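Local coordinates for protein ATP-dependent DNA ligase (Mycobacterium tuberculosis, PDB 6NHX) that seals breaks in double-stranded DNA at the expense of ATP, working with Ku in bacterial non-homologous end joining, at residues Phe92-Arg100 / Glu233-Glu241. The protein carries 1 engineered substitution. Numbering follows the deposited sequence.
Sequences FSQMQNRGR and ERELANLKE
The guanidinium of Arg234 presents one face to Gly99, whose CA sits 3.2 Å above the plane and over its centre, while Asn97 O lies at the edge, near the plane. There Arg234 NE gives Asn97 O a weak hydrogen bond of 2.9 Å, bent to 128° at the hydrogen. Arg234 CG is anti to the backbone N (chi1 156°), and a bend at chi2 lays the rest of the chain along residues 97-99. One water accepts from Arg100 N at 2.9 Å and, weakly, from Arg234 NH1 at 2.7 Å, tying the two segments together. Asn97, the first residue to leave helical geometry after helix 92-96, sends its side chain to the start of helix 235-243: Asn97 CB is 3.8 Å from Glu235 CA. Its amide plane stands 76° from that of Asn238, so the two amides meet steeply and do not stack. Trp292 of strand 291-295 touches the side chains of both Ser93 and Glu235, and Gln96 NE2 is hydrogen-bonded to Leu295 O, which places that strand beside the same junction. The contact joins the nucleotidyltransferase domain to the OB domain, as expected of the closed, ATP-bound conformation of a DNA ligase.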
loop_
_atom_site.group_PDB
_atom_site.type_symbol
_atom_site.label_atom_id
_atom_site.label_comp_id
_atom_site.label_asym_id
_atom_site.label_seq_id
_atom_site.Cartn_x
_atom_site.Cartn_y
_atom_site.Cartn_z
ATOM N N PHE A 92 -2.449 -3.329 4.388
ATOM C CA PHE A 92 -2.911 -3.448 3.015
ATOM C C PHE A 92 -3.896 -4.597 2.872
ATOM O O PHE A 92 -4.923 -4.449 2.203
ATOM C CB PHE A 92 -1.711 -3.645 2.092
ATOM C CG PHE A 92 -2.070 -3.699 0.653
ATOM C CD1 PHE A 92 -1.740 -4.804 -0.108
ATOM C CD2 PHE A 92 -2.739 -2.642 0.061
ATOM C CE1 PHE A 92 -2.070 -4.855 -1.454
ATOM C CE2 PHE A 92 -3.077 -2.689 -1.280
ATOM C CZ PHE A 92 -2.745 -3.797 -2.035
ATOM N N SER A 93 -3.604 -5.746 3.493
ATOM C CA SER A 93 -4.493 -6.895 3.349
ATOM C C SER A 93 -5.850 -6.620 3.990
ATOM O O SER A 93 -6.881 -7.059 3.473
ATOM C CB SER A 93 -3.857 -8.172 3.905
ATOM O OG SER A 93 -3.629 -8.098 5.299
ATOM N N GLN A 94 -5.882 -5.886 5.111
ATOM C CA GLN A 94 -7.181 -5.565 5.692
ATOM C C GLN A 94 -7.957 -4.576 4.836
ATOM O O GLN A 94 -9.189 -4.656 4.767
ATOM C CB GLN A 94 -7.049 -5.091 7.140
ATOM C CG GLN A 94 -6.488 -6.194 8.024
ATOM C CD GLN A 94 -6.656 -5.939 9.501
ATOM O OE1 GLN A 94 -7.612 -5.294 9.932
ATOM N NE2 GLN A 94 -5.725 -6.458 10.293
ATOM N N MET A 95 -7.264 -3.651 4.175
ATOM C CA MET A 95 -7.922 -2.797 3.198
ATOM C C MET A 95 -8.463 -3.614 2.030
ATOM O O MET A 95 -9.633 -3.487 1.652
ATOM C CB MET A 95 -6.958 -1.717 2.711
ATOM C CG MET A 95 -7.458 -0.963 1.502
ATOM S SD MET A 95 -8.992 -0.068 1.807
ATOM C CE MET A 95 -8.426 1.226 2.883
ATOM N N GLN A 96 -7.626 -4.485 1.461
ATOM C CA GLN A 96 -8.035 -5.289 0.317
ATOM C C GLN A 96 -9.206 -6.203 0.644
ATOM O O GLN A 96 -10.012 -6.520 -0.240
ATOM C CB GLN A 96 -6.841 -6.131 -0.128
ATOM C CG GLN A 96 -6.470 -5.958 -1.557
ATOM C CD GLN A 96 -5.311 -6.841 -1.962
ATOM O OE1 GLN A 96 -4.885 -7.733 -1.215
ATOM N NE2 GLN A 96 -4.778 -6.578 -3.136
ATOM N N ASN A 97 -9.318 -6.646 1.892
ATOM C CA ASN A 97 -10.365 -7.566 2.299
ATOM C C ASN A 97 -11.435 -6.892 3.143
ATOM O O ASN A 97 -12.140 -7.567 3.895
ATOM C CB ASN A 97 -9.766 -8.768 3.033
ATOM C CG ASN A 97 -8.915 -9.642 2.119
ATOM O OD1 ASN A 97 -9.429 -10.544 1.469
ATOM N ND2 ASN A 97 -7.616 -9.386 2.079
ATOM N N ARG A 98 -11.574 -5.578 3.030
ATOM C CA ARG A 98 -12.509 -4.875 3.891
ATOM C C ARG A 98 -13.937 -5.253 3.549
ATOM O O ARG A 98 -14.267 -5.593 2.409
ATOM C CB ARG A 98 -12.320 -3.365 3.786
ATOM C CG ARG A 98 -12.724 -2.749 2.469
ATOM C CD ARG A 98 -12.390 -1.274 2.512
ATOM N NE ARG A 98 -12.500 -0.609 1.216
ATOM C CZ ARG A 98 -13.502 0.190 0.874
ATOM N NH1 ARG A 98 -14.490 0.418 1.732
ATOM N NH2 ARG A 98 -13.521 0.760 -0.324
ATOM N N GLY A 99 -14.788 -5.215 4.575
ATOM C CA GLY A 99 -16.199 -5.425 4.423
ATOM C C GLY A 99 -16.981 -4.165 4.719
ATOM O O GLY A 99 -16.415 -3.089 4.931
ATOM N N ARG A 100 -18.308 -4.319 4.754
ATOM C CA ARG A 100 -19.192 -3.171 4.909
ATOM C C ARG A 100 -19.131 -2.560 6.306
ATOM O O ARG A 100 -19.543 -1.412 6.481
ATOM C CB ARG A 100 -20.628 -3.568 4.550
ATOM N N GLU A 233 -10.248 -14.036 9.100
ATOM C CA GLU A 233 -11.498 -14.765 8.907
ATOM C C GLU A 233 -12.415 -14.055 7.915
ATOM O O GLU A 233 -13.534 -14.512 7.641
ATOM C CB GLU A 233 -12.228 -15.073 10.220
ATOM C CG GLU A 233 -11.403 -15.903 11.181
ATOM C CD GLU A 233 -12.140 -16.163 12.483
ATOM O OE1 GLU A 233 -13.316 -15.743 12.595
ATOM O OE2 GLU A 233 -11.552 -16.779 13.397
ATOM N N ARG A 234 -11.943 -12.935 7.372
ATOM C CA ARG A 234 -12.536 -12.302 6.207
ATOM C C ARG A 234 -11.550 -12.194 5.058
ATOM O O ARG A 234 -11.960 -12.275 3.893
ATOM C CB ARG A 234 -13.074 -10.909 6.571
ATOM C CG ARG A 234 -13.178 -9.958 5.402
ATOM C CD ARG A 234 -14.549 -9.298 5.297
ATOM N NE ARG A 234 -14.798 -8.777 3.954
ATOM C CZ ARG A 234 -16.007 -8.526 3.466
ATOM N NH1 ARG A 234 -17.080 -8.742 4.215
ATOM N NH2 ARG A 234 -16.147 -8.048 2.235
ATOM N N GLU A 235 -10.255 -12.039 5.370
ATOM C CA GLU A 235 -9.224 -12.302 4.373
ATOM C C GLU A 235 -9.507 -13.597 3.643
ATOM O O GLU A 235 -9.329 -13.680 2.425
ATOM C CB GLU A 235 -7.862 -12.456 5.052
ATOM C CG GLU A 235 -7.149 -11.180 5.399
ATOM C CD GLU A 235 -5.985 -11.424 6.341
ATOM O OE1 GLU A 235 -5.006 -12.064 5.910
ATOM O OE2 GLU A 235 -6.042 -10.978 7.509
ATOM N N LEU A 236 -9.994 -14.597 4.376
ATOM C CA LEU A 236 -10.114 -15.961 3.887
ATOM C C LEU A 236 -11.352 -16.123 3.014
ATOM O O LEU A 236 -11.283 -16.715 1.932
ATOM C CB LEU A 236 -10.185 -16.890 5.094
ATOM C CG LEU A 236 -9.384 -16.493 6.349
ATOM C CD1 LEU A 236 -9.463 -17.608 7.374
ATOM C CD2 LEU A 236 -7.922 -16.104 6.075
ATOM N N ALA A 237 -12.487 -15.582 3.470
ATOM C CA ALA A 237 -13.713 -15.590 2.676
ATOM C C ALA A 237 -13.530 -14.819 1.382
ATOM O O ALA A 237 -14.078 -15.204 0.343
ATOM C CB ALA A 237 -14.861 -14.979 3.490
ATOM N N ASN A 238 -12.743 -13.743 1.421
ATOM C CA ASN A 238 -12.491 -12.958 0.220
ATOM C C ASN A 238 -11.376 -13.571 -0.620
ATOM O O ASN A 238 -11.504 -13.678 -1.844
ATOM C CB ASN A 238 -12.175 -11.510 0.605
ATOM C CG ASN A 238 -11.555 -10.702 -0.540
ATOM O OD1 ASN A 238 -10.493 -11.039 -1.069
ATOM N ND2 ASN A 238 -12.217 -9.613 -0.904
ATOM N N LEU A 239 -10.257 -13.939 0.009
ATOM C CA LEU A 239 -9.199 -14.617 -0.735
ATOM C C LEU A 239 -9.729 -15.882 -1.386
ATOM O O LEU A 239 -9.400 -16.172 -2.541
ATOM C CB LEU A 239 -8.020 -14.938 0.182
ATOM C CG LEU A 239 -6.583 -14.942 -0.325
ATOM C CD1 LEU A 239 -6.226 -13.686 -1.100
ATOM C CD2 LEU A 239 -5.661 -15.104 0.876
ATOM N N LYS A 240 -10.564 -16.643 -0.666
ATOM C CA LYS A 240 -11.218 -17.795 -1.278
ATOM C C LYS A 240 -11.998 -17.374 -2.510
ATOM O O LYS A 240 -12.029 -18.101 -3.506
ATOM C CB LYS A 240 -12.160 -18.492 -0.289
ATOM C CG LYS A 240 -11.570 -19.724 0.369
ATOM C CD LYS A 240 -12.306 -20.111 1.650
ATOM C CE LYS A 240 -13.347 -21.191 1.399
ATOM N NZ LYS A 240 -14.574 -20.652 0.744
ATOM N N GLU A 241 -12.641 -16.205 -2.450
ATOM C CA GLU A 241 -13.435 -15.723 -3.577
ATOM C C GLU A 241 -12.567 -15.526 -4.818
ATOM O O GLU A 241 -12.928 -15.979 -5.913
ATOM C CB GLU A 241 -14.180 -14.440 -3.189
ATOM C CG GLU A 241 -14.781 -13.666 -4.351
ATOM C CD GLU A 241 -15.842 -12.677 -3.906
ATOM O OE1 GLU A 241 -16.111 -12.597 -2.689
ATOM O OE2 GLU A 241 -16.402 -11.975 -4.773
HETATM O O HOH W 1 -19.184 -7.010 4.294
#